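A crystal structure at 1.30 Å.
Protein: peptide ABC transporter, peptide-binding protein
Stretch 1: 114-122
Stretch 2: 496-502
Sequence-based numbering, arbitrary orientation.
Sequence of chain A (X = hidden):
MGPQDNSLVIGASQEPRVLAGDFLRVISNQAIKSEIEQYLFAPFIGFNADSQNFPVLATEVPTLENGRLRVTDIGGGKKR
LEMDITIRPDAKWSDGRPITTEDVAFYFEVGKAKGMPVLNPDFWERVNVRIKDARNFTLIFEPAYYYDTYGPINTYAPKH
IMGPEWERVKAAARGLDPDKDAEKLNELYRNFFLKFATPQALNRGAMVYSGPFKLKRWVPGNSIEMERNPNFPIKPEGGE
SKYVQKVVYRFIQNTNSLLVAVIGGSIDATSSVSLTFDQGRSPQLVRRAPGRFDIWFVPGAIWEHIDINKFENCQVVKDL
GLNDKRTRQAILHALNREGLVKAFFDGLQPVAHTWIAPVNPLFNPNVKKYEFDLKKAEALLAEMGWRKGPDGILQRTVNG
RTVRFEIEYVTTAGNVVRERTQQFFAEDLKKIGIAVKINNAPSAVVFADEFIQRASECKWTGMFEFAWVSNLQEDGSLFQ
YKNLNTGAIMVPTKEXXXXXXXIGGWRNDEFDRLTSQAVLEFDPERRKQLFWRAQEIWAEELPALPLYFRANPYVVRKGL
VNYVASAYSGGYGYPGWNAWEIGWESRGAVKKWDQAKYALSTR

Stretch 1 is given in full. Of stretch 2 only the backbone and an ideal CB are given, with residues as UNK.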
ATOM      1  N   LYS A 114       3.452 -19.165 -13.667  1.00 13.94           N
ATOM      2  CA  LYS A 114       4.798 -18.709 -13.973  1.00 15.26           C
ATOM      3  C   LYS A 114       4.758 -17.393 -14.738  1.00 13.68           C
ATOM      4  O   LYS A 114       4.047 -17.254 -15.731  1.00 15.47           O
ATOM      5  CB  LYS A 114       5.548 -19.772 -14.782  1.00 18.84           C
ATOM      6  CG  LYS A 114       5.679 -21.129 -14.086  1.00 23.20           C
ATOM      7  CD  LYS A 114       6.471 -21.058 -12.778  1.00 26.50           C
ATOM      8  CE  LYS A 114       5.629 -20.538 -11.619  1.00 28.12           C
ATOM      9  NZ  LYS A 114       6.390 -20.505 -10.340  1.00 30.95           N
ATOM     10  N   GLY A 115       5.517 -16.418 -14.254  1.00 13.61           N
ATOM     11  CA  GLY A 115       5.548 -15.132 -14.922  1.00 12.40           C
ATOM     12  C   GLY A 115       4.467 -14.157 -14.491  1.00 10.55           C
ATOM     13  O   GLY A 115       4.389 -13.060 -15.035  1.00 11.29           O
ATOM     14  N   MET A 116       3.619 -14.551 -13.543  1.00 10.36           N
ATOM     15  CA  MET A 116       2.573 -13.660 -13.043  1.00 10.38           C
ATOM     16  C   MET A 116       3.327 -12.517 -12.355  1.00  9.91           C
ATOM     17  O   MET A 116       4.202 -12.764 -11.527  1.00 10.43           O
ATOM     18  CB  MET A 116       1.695 -14.408 -12.036  1.00  9.70           C
ATOM     19  CG  MET A 116       0.514 -13.618 -11.477  1.00  9.90           C
ATOM     20  SD  MET A 116      -0.706 -13.110 -12.709  1.00 10.18           S
ATOM     21  CE  MET A 116      -1.210 -14.699 -13.380  1.00 11.85           C
ATOM     22  N   PRO A 117       3.007 -11.253 -12.692  1.00  9.83           N
ATOM     23  CA  PRO A 117       3.703 -10.117 -12.072  1.00  9.59           C
ATOM     24  C   PRO A 117       3.293  -9.826 -10.631  1.00  8.72           C
ATOM     25  O   PRO A 117       2.856  -8.718 -10.312  1.00  9.70           O
ATOM     26  CB  PRO A 117       3.378  -8.964 -13.021  1.00  9.81           C
ATOM     27  CG  PRO A 117       1.988  -9.293 -13.461  1.00  9.89           C
ATOM     28  CD  PRO A 117       2.053 -10.789 -13.719  1.00 10.15           C
ATOM     29  N   VAL A 118       3.458 -10.813  -9.758  1.00  8.79           N
ATOM     30  CA  VAL A 118       3.084 -10.656  -8.359  1.00  9.41           C
ATOM     31  C   VAL A 118       3.964  -9.664  -7.600  1.00  9.22           C
ATOM     32  O   VAL A 118       5.150  -9.492  -7.898  1.00  9.62           O
ATOM     33  CB  VAL A 118       3.104 -12.021  -7.618  1.00  9.17           C
ATOM     34  CG1 VAL A 118       2.079 -12.969  -8.245  1.00 10.01           C
ATOM     35  CG2 VAL A 118       4.503 -12.635  -7.672  1.00 10.17           C
ATOM     36  N   LEU A 119       3.359  -9.018  -6.608  1.00  9.79           N
ATOM     37  CA  LEU A 119       4.039  -8.043  -5.762  1.00 10.18           C
ATOM     38  C   LEU A 119       5.022  -8.706  -4.811  1.00 10.09           C
ATOM     39  O   LEU A 119       6.057  -8.133  -4.481  1.00 10.21           O
ATOM     40  CB  LEU A 119       3.016  -7.276  -4.927  1.00 11.70           C
ATOM     41  CG  LEU A 119       2.002  -6.392  -5.647  1.00 12.59           C
ATOM     42  CD1 LEU A 119       0.862  -6.037  -4.698  1.00 14.81           C
ATOM     43  CD2 LEU A 119       2.698  -5.141  -6.157  1.00 14.63           C
ATOM     44  N   ASN A 120       4.680  -9.904  -4.353  1.00 11.05           N
ATOM     45  CA  ASN A 120       5.530 -10.629  -3.415  1.00 12.84           C
ATOM     46  C   ASN A 120       5.827 -12.040  -3.893  1.00 11.32           C
ATOM     47  O   ASN A 120       5.158 -13.001  -3.506  1.00 11.65           O
ATOM     48  CB  ASN A 120       4.882 -10.670  -2.024  1.00 17.64           C
ATOM     49  CG  ASN A 120       3.375 -10.811  -2.081  1.00 22.85           C
ATOM     50  OD1 ASN A 120       2.672  -9.903  -2.528  1.00 28.39           O
ATOM     51  ND2 ASN A 120       2.867 -11.951  -1.624  1.00 27.60           N
ATOM     52  N   PRO A 121       6.850 -12.181  -4.745  1.00 10.89           N
ATOM     53  CA  PRO A 121       7.246 -13.485  -5.286  1.00 12.01           C
ATOM     54  C   PRO A 121       7.713 -14.460  -4.207  1.00 11.20           C
ATOM     55  O   PRO A 121       7.684 -15.672  -4.413  1.00 11.89           O
ATOM     56  CB  PRO A 121       8.354 -13.134  -6.276  1.00 11.67           C
ATOM     57  CG  PRO A 121       8.038 -11.727  -6.668  1.00 19.31           C
ATOM     58  CD  PRO A 121       7.618 -11.093  -5.373  1.00 11.37           C
ATOM     59  N   ASP A 122       8.150 -13.938  -3.064  1.00 11.58           N
ATOM     60  CA  ASP A 122       8.594 -14.800  -1.971  1.00 11.75           C
ATOM     61  C   ASP A 122       7.407 -15.593  -1.429  1.00 11.80           C
ATOM     62  O   ASP A 122       7.492 -16.810  -1.264  1.00 12.38           O
ATOM     63  CB  ASP A 122       9.232 -13.966  -0.853  1.00 12.78           C
ATOM     64  CG  ASP A 122       9.458 -14.769   0.418  1.00 13.35           C
ATOM     65  OD1 ASP A 122       8.507 -14.900   1.218  1.00 15.39           O
ATOM     66  OD2 ASP A 122      10.582 -15.279   0.606  1.00 15.71           O
ATOM     67  N   UNK A 496      12.636 -10.673 -14.377  1.00 11.75           N
ATOM     68  CA  UNK A 496      11.949 -11.445 -13.345  1.00 11.33           C
ATOM     69  C   UNK A 496      10.430 -11.336 -13.512  1.00  9.93           C
ATOM     70  O   UNK A 496       9.666 -11.538 -12.566  1.00 11.53           O
ATOM     71  CB  UNK A 496      12.367 -10.966 -11.953  1.00 11.33           C
ATOM     72  N   UNK A 497      10.007 -11.027 -14.734  1.00 10.17           N
ATOM     73  CA  UNK A 497       8.593 -10.907 -15.063  1.00 10.33           C
ATOM     74  C   UNK A 497       7.875  -9.810 -14.289  1.00 10.27           C
ATOM     75  O   UNK A 497       6.699  -9.933 -13.948  1.00 10.33           O
ATOM     76  CB  UNK A 497       7.894 -12.244 -14.808  1.00 10.33           C
ATOM     77  N   UNK A 498       8.606  -8.733 -14.022  1.00 10.16           N
ATOM     78  CA  UNK A 498       8.080  -7.558 -13.335  1.00  9.94           C
ATOM     79  C   UNK A 498       7.487  -7.831 -11.959  1.00  9.79           C
ATOM     80  O   UNK A 498       6.442  -7.277 -11.601  1.00 10.21           O
ATOM     81  CB  UNK A 498       7.010  -6.903 -14.211  1.00  9.94           C
ATOM     82  N   UNK A 499       8.171  -8.662 -11.181  1.00  9.28           N
ATOM     83  CA  UNK A 499       7.716  -9.005  -9.838  1.00  9.80           C
ATOM     84  C   UNK A 499       8.439  -8.196  -8.763  1.00  9.36           C
ATOM     85  O   UNK A 499       9.590  -7.788  -8.944  1.00 10.55           O
ATOM     86  CB  UNK A 499       7.916 -10.500  -9.584  1.00  9.80           C
ATOM     87  N   UNK A 500       7.761  -7.961  -7.645  1.00  9.91           N
ATOM     88  CA  UNK A 500       8.388  -7.237  -6.552  1.00 10.31           C
ATOM     89  C   UNK A 500       8.087  -5.756  -6.440  1.00  9.46           C
ATOM     90  O   UNK A 500       7.506  -5.151  -7.344  1.00 10.20           O
ATOM     91  CB  UNK A 500       9.904  -7.405  -6.668  1.00 10.31           C
ATOM     92  N   UNK A 501       8.515  -5.175  -5.322  1.00  9.12           N
ATOM     93  CA  UNK A 501       8.286  -3.765  -5.038  1.00  9.40           C
ATOM     94  C   UNK A 501       9.537  -2.926  -4.774  1.00  9.57           C
ATOM     95  O   UNK A 501       9.425  -1.798  -4.300  1.00  9.49           O
ATOM     96  CB  UNK A 501       7.360  -3.655  -3.825  1.00  9.40           C
ATOM     97  N   UNK A 502      10.717  -3.476  -5.046  1.00  9.12           N
ATOM     98  CA  UNK A 502      11.964  -2.717  -4.887  1.00  8.17           C
ATOM     99  C   UNK A 502      12.030  -1.950  -6.211  1.00  8.55           C
ATOM    100  O   UNK A 502      12.826  -2.260  -7.100  1.00  9.54           O
ATOM    101  CB  UNK A 502      13.190  -3.595  -4.631  1.00  8.17           C
TER

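The two segments lie close together along most of their length, and the visible chain offers mainly backbone carbonyls and apolar side chains. At position 496 CA-to-CB points sideways and the ideal CB has nothing of stretch 1 within 5.5 Å, so the contact sets almost no restriction, and side chains polar or apolar, small or large would all be compatible with it. The residue is Asn496, which works within its own segment: its OD1 accepts from the backbone N of 499 (3.2 Å) and its ND2 donates to the backbone O of 499 (2.9 Å), tying 496 to the backbone of 499.

Position 497 has phi/psi of 62/34, a left-handed conformation that favours glycine, asparagine or aspartate. Its CB points toward stretch 1 and stands 3.6 Å from Gly115 O, beside the backbone of Gly115, where a small or medium polar group could pack. Asn497 suits both conditions. Its CG lies 3.6 Å from Gly115 CA, packing the amide against the bare glycine backbone. The main chain adds to the contact, as water 1 donates to both Gly115 O (2.7 Å) and Asn497 O (2.8 Å), while Pro117 CA makes a CA-H...O contact of 3.5 Å with Asn497 O.

Position 498 is also left-handed, at 57/43, so glycine or asparagine would be the easy expectation. The CB points sideways, 4.3 Å from Pro117 CB, and an apolar or aromatic residue could use that neighbour. The residue is Tyr498, whose CB lies 4.4 Å from Pro117 CB; the end of its side chain leads away from stretch 1, so the ring contributes little here.

At position 499 the backbone is extended (-99/151). The CB points sideways and sits tightly at 3.2 Å from Pro121 CG, which disfavours branching at CB, while Met116 O lies 4.8 Å from the ideal CB and can accept a further hydrogen bond from a donor that reaches it. A long, unbranched side chain ending in an amide or an amine would suit; glutamine, lysine and arginine are all plausible. The residue is Gln499. With chi1 m and chi2 t, it runs past Pro117 and places NE2 2.8 Å from Met116 O in a hydrogen bond with an angle of 163°. Water 2 accepts from the same NE2 (3.0 Å) and from Gly115 N (3.0 Å), so the amide group serves two links to stretch 1.

Position 500 has phi/psi of 98/170, where any CB would jam against the carbonyl O of the preceding residue. That alone calls for glycine, and Gly500 is found. Its N donates to Val118 O (3.0 Å), and its CA makes a CA-H...O contact with Leu119 O (3.2 Å).

At position 501 the CB points sideways, 4.7 Å from Leu119 O, with the leucine side chain nearby; methionine, leucine or a long polar residue could fit. Gln501 lays its CG 3.9 Å from Leu119 CD2, and water 3 donates to both Gln501 OE1 (2.9 Å) and Leu119 O (2.7 Å). Position 502 is out of reach and unconstrained by stretch 1, so polar or apolar side chains of any size would do; Asn502 bonds elsewhere in the structure.

Stretch 2 496-502: NNYQGQN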
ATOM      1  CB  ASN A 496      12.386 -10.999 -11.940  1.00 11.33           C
ATOM      2  CG  ASN A 496      11.638  -9.784 -11.445  1.00  9.68           C
ATOM      3  OD1 ASN A 496      11.194  -8.949 -12.231  1.00 10.71           O
ATOM      4  ND2 ASN A 496      11.515  -9.666 -10.129  1.00 10.74           N
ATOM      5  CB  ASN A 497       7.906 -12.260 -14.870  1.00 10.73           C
ATOM      6  CG  ASN A 497       8.580 -13.360 -15.669  1.00 11.69           C
ATOM      7  OD1 ASN A 497       9.257 -14.222 -15.112  1.00 13.21           O
ATOM      8  ND2 ASN A 497       8.414 -13.317 -16.985  1.00 12.35           N
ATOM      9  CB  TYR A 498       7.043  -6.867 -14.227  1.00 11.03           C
ATOM     10  CG  TYR A 498       7.549  -6.592 -15.624  1.00 13.54           C
ATOM     11  CD1 TYR A 498       7.268  -7.466 -16.673  1.00 14.69           C
ATOM     12  CD2 TYR A 498       8.323  -5.465 -15.894  1.00 14.91           C
ATOM     13  CE1 TYR A 498       7.745  -7.223 -17.961  1.00 18.07           C
ATOM     14  CE2 TYR A 498       8.807  -5.213 -17.179  1.00 16.65           C
ATOM     15  CZ  TYR A 498       8.512  -6.095 -18.203  1.00 16.45           C
ATOM     16  OH  TYR A 498       8.986  -5.845 -19.472  1.00 22.02           O
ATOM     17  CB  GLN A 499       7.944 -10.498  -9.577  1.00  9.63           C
ATOM     18  CG  GLN A 499       7.257 -11.413 -10.579  1.00  9.85           C
ATOM     19  CD  GLN A 499       7.617 -12.882 -10.404  1.00 11.28           C
ATOM     20  OE1 GLN A 499       8.683 -13.221  -9.881  1.00 12.21           O
ATOM     21  NE2 GLN A 499       6.738 -13.762 -10.866  1.00 12.36           N
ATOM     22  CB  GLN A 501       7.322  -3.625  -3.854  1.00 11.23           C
ATOM     23  CG  GLN A 501       5.926  -4.162  -4.122  1.00 13.91           C
ATOM     24  CD  GLN A 501       5.013  -3.998  -2.925  1.00 15.62           C
ATOM     25  OE1 GLN A 501       5.175  -4.677  -1.913  1.00 17.24           O
ATOM     26  NE2 GLN A 501       4.060  -3.083  -3.030  1.00 17.51           N
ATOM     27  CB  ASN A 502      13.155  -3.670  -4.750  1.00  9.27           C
ATOM     28  CG  ASN A 502      14.469  -2.944  -4.494  1.00  9.38           C
ATOM     29  OD1 ASN A 502      14.615  -1.752  -4.779  1.00  9.49           O
ATOM     30  ND2 ASN A 502      15.445  -3.675  -3.968  1.00 10.16           N
TER
HETATM   31  O   HOH W   1       4.778 -10.560 -15.893  1.00 11.24           O
HETATM   32  O   HOH W   2       6.987 -16.670 -11.621  1.00 21.14           O
HETATM   33  O   HOH W   3       6.842  -7.020  -2.137  1.00 25.38           O
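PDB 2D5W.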